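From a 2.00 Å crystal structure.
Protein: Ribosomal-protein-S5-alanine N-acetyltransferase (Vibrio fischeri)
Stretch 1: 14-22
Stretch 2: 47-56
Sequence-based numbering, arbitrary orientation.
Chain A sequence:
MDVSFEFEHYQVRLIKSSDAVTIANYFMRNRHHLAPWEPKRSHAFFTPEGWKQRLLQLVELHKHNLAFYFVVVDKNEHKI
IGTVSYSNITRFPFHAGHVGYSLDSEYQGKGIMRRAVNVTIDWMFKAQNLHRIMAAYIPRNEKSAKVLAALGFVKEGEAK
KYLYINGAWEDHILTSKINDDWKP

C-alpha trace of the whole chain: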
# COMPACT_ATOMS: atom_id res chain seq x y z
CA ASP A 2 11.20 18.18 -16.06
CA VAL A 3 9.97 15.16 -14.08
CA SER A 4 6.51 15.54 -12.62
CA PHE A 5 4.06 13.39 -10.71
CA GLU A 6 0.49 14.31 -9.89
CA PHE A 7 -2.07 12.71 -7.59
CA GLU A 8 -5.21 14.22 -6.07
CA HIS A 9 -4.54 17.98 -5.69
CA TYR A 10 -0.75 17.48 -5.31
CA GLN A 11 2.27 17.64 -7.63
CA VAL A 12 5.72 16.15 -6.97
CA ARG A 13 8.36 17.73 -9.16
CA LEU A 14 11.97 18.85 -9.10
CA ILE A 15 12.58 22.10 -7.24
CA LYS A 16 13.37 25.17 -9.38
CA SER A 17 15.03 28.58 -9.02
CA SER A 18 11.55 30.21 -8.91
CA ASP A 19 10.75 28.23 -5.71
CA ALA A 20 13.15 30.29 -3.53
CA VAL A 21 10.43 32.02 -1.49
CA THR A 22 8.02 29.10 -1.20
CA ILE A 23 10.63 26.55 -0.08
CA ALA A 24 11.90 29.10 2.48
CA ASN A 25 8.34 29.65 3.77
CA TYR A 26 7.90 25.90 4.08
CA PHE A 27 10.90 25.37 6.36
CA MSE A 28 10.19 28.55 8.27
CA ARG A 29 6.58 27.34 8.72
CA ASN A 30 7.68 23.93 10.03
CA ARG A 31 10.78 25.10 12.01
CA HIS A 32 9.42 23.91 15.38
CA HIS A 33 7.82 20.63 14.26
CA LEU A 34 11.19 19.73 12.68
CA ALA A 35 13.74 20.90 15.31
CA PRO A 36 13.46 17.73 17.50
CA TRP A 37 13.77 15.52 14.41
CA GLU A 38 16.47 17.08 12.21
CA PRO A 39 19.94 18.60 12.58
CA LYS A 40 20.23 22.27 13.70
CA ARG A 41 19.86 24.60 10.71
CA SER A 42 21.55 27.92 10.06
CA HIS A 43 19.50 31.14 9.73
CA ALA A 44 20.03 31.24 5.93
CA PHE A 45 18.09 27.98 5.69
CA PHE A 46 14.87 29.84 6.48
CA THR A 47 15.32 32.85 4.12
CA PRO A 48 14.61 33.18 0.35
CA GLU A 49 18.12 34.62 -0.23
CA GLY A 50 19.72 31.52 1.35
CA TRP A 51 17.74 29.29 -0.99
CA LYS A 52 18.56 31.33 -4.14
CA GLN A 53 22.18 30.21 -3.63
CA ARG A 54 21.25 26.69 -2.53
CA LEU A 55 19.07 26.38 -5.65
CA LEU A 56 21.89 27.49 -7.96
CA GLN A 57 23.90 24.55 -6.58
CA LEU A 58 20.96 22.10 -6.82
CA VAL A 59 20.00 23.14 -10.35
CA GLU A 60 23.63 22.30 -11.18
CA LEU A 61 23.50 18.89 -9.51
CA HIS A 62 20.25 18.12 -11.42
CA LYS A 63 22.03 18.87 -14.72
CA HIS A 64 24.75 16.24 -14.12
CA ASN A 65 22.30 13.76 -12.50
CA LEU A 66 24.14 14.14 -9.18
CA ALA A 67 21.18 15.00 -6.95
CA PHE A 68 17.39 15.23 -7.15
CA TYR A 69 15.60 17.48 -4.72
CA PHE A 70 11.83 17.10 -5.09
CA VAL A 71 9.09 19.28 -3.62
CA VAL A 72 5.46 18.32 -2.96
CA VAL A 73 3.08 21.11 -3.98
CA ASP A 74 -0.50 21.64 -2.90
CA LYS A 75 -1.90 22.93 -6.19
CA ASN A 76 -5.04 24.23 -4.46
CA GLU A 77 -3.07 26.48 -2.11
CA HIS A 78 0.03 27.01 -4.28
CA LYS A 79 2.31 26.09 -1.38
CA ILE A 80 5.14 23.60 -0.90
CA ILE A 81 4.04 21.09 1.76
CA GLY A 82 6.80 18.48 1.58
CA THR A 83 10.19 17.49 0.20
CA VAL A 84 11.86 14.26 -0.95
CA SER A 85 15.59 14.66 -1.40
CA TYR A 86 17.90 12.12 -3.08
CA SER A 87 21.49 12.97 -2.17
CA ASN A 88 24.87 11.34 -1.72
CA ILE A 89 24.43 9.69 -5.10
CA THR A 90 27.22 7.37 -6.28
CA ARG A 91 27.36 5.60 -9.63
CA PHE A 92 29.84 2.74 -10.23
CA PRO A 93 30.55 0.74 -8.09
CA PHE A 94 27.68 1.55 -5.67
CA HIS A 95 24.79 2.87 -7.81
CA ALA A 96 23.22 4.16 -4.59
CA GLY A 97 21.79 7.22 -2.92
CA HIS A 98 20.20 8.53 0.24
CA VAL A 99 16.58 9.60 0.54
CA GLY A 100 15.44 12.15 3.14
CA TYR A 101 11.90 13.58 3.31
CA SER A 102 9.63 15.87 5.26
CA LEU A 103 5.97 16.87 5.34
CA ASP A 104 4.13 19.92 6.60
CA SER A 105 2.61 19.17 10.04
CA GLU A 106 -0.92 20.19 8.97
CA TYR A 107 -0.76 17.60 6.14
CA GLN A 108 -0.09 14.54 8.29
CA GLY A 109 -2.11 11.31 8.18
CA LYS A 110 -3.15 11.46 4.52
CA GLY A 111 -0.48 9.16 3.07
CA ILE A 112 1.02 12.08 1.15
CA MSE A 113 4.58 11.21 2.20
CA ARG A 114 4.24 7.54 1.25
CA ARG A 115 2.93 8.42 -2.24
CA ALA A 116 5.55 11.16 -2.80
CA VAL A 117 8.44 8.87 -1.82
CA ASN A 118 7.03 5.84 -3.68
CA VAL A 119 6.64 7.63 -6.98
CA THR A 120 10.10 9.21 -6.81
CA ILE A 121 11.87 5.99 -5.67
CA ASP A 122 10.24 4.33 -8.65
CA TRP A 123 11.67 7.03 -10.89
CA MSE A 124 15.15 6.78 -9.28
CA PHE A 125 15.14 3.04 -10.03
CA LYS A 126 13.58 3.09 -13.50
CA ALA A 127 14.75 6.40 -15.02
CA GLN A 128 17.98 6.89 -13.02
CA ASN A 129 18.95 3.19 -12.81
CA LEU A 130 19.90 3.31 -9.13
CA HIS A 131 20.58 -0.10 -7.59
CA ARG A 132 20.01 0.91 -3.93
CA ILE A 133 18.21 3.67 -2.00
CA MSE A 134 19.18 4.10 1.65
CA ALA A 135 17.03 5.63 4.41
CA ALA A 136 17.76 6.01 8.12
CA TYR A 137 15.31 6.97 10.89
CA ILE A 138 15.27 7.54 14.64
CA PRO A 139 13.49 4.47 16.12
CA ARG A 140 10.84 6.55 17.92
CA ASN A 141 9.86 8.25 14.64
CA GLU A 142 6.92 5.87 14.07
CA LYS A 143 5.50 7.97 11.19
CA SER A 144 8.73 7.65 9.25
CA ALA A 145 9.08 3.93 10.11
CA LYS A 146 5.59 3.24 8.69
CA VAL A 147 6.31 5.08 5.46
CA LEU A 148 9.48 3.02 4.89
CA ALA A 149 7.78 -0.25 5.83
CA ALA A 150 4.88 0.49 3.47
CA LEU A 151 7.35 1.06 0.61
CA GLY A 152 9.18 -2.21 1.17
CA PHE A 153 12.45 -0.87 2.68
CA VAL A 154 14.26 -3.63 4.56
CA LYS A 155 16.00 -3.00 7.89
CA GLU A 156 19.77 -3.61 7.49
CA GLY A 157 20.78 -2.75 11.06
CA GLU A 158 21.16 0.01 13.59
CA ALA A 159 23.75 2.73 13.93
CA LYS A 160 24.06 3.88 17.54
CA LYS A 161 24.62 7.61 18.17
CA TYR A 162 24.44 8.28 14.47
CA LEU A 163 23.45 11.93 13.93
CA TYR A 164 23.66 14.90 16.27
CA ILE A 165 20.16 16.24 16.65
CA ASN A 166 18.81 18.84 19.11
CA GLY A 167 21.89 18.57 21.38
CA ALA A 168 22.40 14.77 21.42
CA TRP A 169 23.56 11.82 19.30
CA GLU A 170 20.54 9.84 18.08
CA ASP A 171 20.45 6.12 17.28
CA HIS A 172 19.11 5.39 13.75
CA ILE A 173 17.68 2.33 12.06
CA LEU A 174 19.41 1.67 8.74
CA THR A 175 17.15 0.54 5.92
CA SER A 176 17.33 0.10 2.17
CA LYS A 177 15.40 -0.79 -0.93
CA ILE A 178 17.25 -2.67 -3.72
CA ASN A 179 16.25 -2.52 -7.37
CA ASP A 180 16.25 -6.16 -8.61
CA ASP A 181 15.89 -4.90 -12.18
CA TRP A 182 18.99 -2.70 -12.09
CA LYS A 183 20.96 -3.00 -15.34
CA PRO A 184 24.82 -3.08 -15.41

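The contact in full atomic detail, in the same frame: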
# COMPACT_ATOMS: atom_id res chain seq x y z
N LEU A 14 10.67 18.34 -9.52
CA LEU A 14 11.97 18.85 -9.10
C LEU A 14 11.84 20.32 -8.72
O LEU A 14 11.07 21.06 -9.33
CB LEU A 14 13.01 18.65 -10.20
CG LEU A 14 13.48 17.20 -10.42
CD1 LEU A 14 14.41 17.09 -11.64
CD2 LEU A 14 14.18 16.65 -9.18
N ILE A 15 12.56 20.72 -7.68
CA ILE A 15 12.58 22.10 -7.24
C ILE A 15 13.27 22.98 -8.29
O ILE A 15 14.15 22.50 -9.02
CB ILE A 15 13.24 22.21 -5.83
CG1 ILE A 15 12.82 23.50 -5.11
CG2 ILE A 15 14.77 22.01 -5.89
CD1 ILE A 15 13.35 23.61 -3.69
N LYS A 16 12.85 24.24 -8.38
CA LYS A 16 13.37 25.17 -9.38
C LYS A 16 13.82 26.48 -8.73
O LYS A 16 13.44 26.79 -7.60
CB LYS A 16 12.30 25.48 -10.45
CG LYS A 16 11.95 24.32 -11.37
CD LYS A 16 11.22 24.78 -12.62
CE LYS A 16 9.71 24.82 -12.39
NZ LYS A 16 8.93 24.32 -13.57
N SER A 17 14.61 27.26 -9.47
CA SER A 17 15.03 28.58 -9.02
C SER A 17 13.86 29.43 -8.53
O SER A 17 13.96 30.07 -7.48
CB SER A 17 15.79 29.31 -10.14
OG SER A 17 17.03 28.66 -10.41
N SER A 18 12.74 29.41 -9.26
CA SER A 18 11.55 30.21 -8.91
C SER A 18 10.90 29.85 -7.57
O SER A 18 10.07 30.61 -7.06
CB SER A 18 10.51 30.14 -10.04
OG SER A 18 10.30 28.79 -10.46
N ASP A 19 11.28 28.70 -7.00
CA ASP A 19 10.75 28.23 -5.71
C ASP A 19 11.42 28.82 -4.45
O ASP A 19 11.12 28.39 -3.33
CB ASP A 19 10.86 26.70 -5.61
CG ASP A 19 9.94 25.98 -6.56
OD1 ASP A 19 8.80 26.45 -6.78
OD2 ASP A 19 10.35 24.91 -7.07
N ALA A 20 12.32 29.79 -4.64
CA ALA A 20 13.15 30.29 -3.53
C ALA A 20 12.34 30.73 -2.32
O ALA A 20 12.66 30.36 -1.19
CB ALA A 20 14.07 31.43 -4.01
N VAL A 21 11.26 31.49 -2.56
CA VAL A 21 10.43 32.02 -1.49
C VAL A 21 9.58 30.93 -0.85
O VAL A 21 9.51 30.81 0.37
CB VAL A 21 9.52 33.19 -2.00
CG1 VAL A 21 8.52 33.62 -0.93
CG2 VAL A 21 10.38 34.37 -2.42
N THR A 22 8.94 30.13 -1.69
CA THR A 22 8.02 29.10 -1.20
C THR A 22 8.71 27.97 -0.43
O THR A 22 8.17 27.50 0.57
CB THR A 22 7.11 28.56 -2.32
OG1 THR A 22 6.23 27.58 -1.78
CG2 THR A 22 7.92 27.93 -3.44
N THR A 47 15.48 31.64 4.93
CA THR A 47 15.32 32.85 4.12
C THR A 47 15.31 32.52 2.62
O THR A 47 16.04 31.63 2.19
CB THR A 47 16.49 33.81 4.31
OG1 THR A 47 17.68 33.21 3.78
CG2 THR A 47 16.69 34.18 5.78
N PRO A 48 14.55 33.31 1.81
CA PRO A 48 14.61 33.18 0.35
C PRO A 48 16.00 33.42 -0.25
O PRO A 48 16.37 32.72 -1.19
CB PRO A 48 13.60 34.24 -0.13
CG PRO A 48 12.66 34.41 1.02
CD PRO A 48 13.52 34.27 2.24
N GLU A 49 16.76 34.38 0.28
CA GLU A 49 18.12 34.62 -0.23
C GLU A 49 19.05 33.42 -0.03
O GLU A 49 19.87 33.13 -0.91
CB GLU A 49 18.76 35.90 0.35
CG GLU A 49 18.20 36.37 1.69
CD GLU A 49 16.90 37.16 1.54
OE1 GLU A 49 16.91 38.24 0.92
OE2 GLU A 49 15.87 36.70 2.07
N GLY A 50 18.92 32.73 1.09
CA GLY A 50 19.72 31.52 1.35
C GLY A 50 19.42 30.42 0.35
O GLY A 50 20.31 29.69 -0.09
N TRP A 51 18.15 30.30 -0.02
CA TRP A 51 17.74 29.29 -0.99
C TRP A 51 18.12 29.62 -2.44
O TRP A 51 18.47 28.71 -3.19
CB TRP A 51 16.26 28.96 -0.84
CG TRP A 51 16.08 27.95 0.24
CD1 TRP A 51 15.81 28.19 1.55
CD2 TRP A 51 16.19 26.53 0.10
NE1 TRP A 51 15.74 27.01 2.24
CE2 TRP A 51 15.95 25.97 1.37
CE3 TRP A 51 16.44 25.67 -0.98
CZ2 TRP A 51 15.97 24.59 1.61
CZ3 TRP A 51 16.46 24.28 -0.74
CH2 TRP A 51 16.23 23.76 0.54
N LYS A 52 18.09 30.90 -2.82
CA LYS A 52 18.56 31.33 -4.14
C LYS A 52 19.90 30.65 -4.44
O LYS A 52 20.05 30.00 -5.47
CB LYS A 52 18.72 32.86 -4.20
N GLN A 53 20.84 30.79 -3.51
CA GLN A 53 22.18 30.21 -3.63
C GLN A 53 22.13 28.69 -3.66
O GLN A 53 22.70 28.06 -4.55
CB GLN A 53 23.07 30.67 -2.47
CG GLN A 53 23.35 32.17 -2.44
CD GLN A 53 24.13 32.67 -3.66
OE1 GLN A 53 23.95 33.82 -4.08
NE2 GLN A 53 24.99 31.82 -4.22
N ARG A 54 21.46 28.12 -2.67
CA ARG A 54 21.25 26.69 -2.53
C ARG A 54 20.67 26.11 -3.83
O ARG A 54 21.11 25.06 -4.29
CB ARG A 54 20.32 26.45 -1.35
CG ARG A 54 20.44 25.12 -0.69
CD ARG A 54 19.93 25.21 0.74
NE ARG A 54 20.06 23.93 1.42
CZ ARG A 54 21.05 23.60 2.24
NH1 ARG A 54 22.02 24.46 2.52
NH2 ARG A 54 21.06 22.39 2.79
N LEU A 55 19.71 26.83 -4.42
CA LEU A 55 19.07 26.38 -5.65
C LEU A 55 19.99 26.43 -6.86
O LEU A 55 19.93 25.54 -7.72
CB LEU A 55 17.78 27.17 -5.91
CG LEU A 55 16.68 26.82 -4.91
CD1 LEU A 55 15.66 27.95 -4.81
CD2 LEU A 55 16.01 25.52 -5.28
N LEU A 56 20.88 27.42 -6.90
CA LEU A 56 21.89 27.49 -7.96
C LEU A 56 22.81 26.26 -7.93
O LEU A 56 23.17 25.72 -8.98
CB LEU A 56 22.68 28.81 -7.88
CG LEU A 56 22.07 30.05 -8.56
CD1 LEU A 56 20.53 30.04 -8.67
CD2 LEU A 56 22.54 31.30 -7.85

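No hydrogen bond joins the two stretches among the atoms modelled; 388 Å² of surface, both sides summed, is buried by packing alone, and much of what packs against the helix of residues 48-56 is backbone. Leu 55 is the centre of the contact and the residue most covered by the other stretch. Its CA-to-CB bond points toward the turn formed by residues 15-20, and the side chain adopts chi1 m and chi2 t. Both methyls of Leu 55, CD1 and CD2, lie 3.7 Å from Lys 16 O; CD2 is also 3.6 Å from Ile 15 CD1, and CD1 is 3.8 Å from Ser 17 O and 3.7 Å from Ala 20 CA.

The carbonyls of Lys 16 and Ser 17 are not left unpaired by this apolar neighbour, since they accept from Asp 19 N (2.9 Å from Lys 16 O) and Ala 20 N (3.3 Å from Ser 17 O). Asp 19 OD2 also accepts from Lys 16 N at 2.9 Å, tying the turn together while the CA-to-CB bond of Lys 16 points away from the helix.

Ala 20 suits the close approach: its small CB sits 3.9 Å from Leu 55 CD1 and 4.2 Å from Lys 52 N, close to the helix backbone. Its carbonyl O reaches Pro 48 CA at 3.8 Å and Trp 51 CB at 3.9 Å. Ile 15, extended with both chi angles t, also brings CD1 to 4.3 Å from Trp 51 CZ3, meeting the buried indole obliquely.

At the start of the helix, Val 21 CG2 packs 4.0 Å from Pro 48 CB, although the CA-to-CB bond of Val 21 points away. Proline is well placed in this first turn, where its lack of an amide hydrogen costs little; just before it, Thr 47 OG1 caps the helix by accepting from Gly 50 N at 3.0 Å.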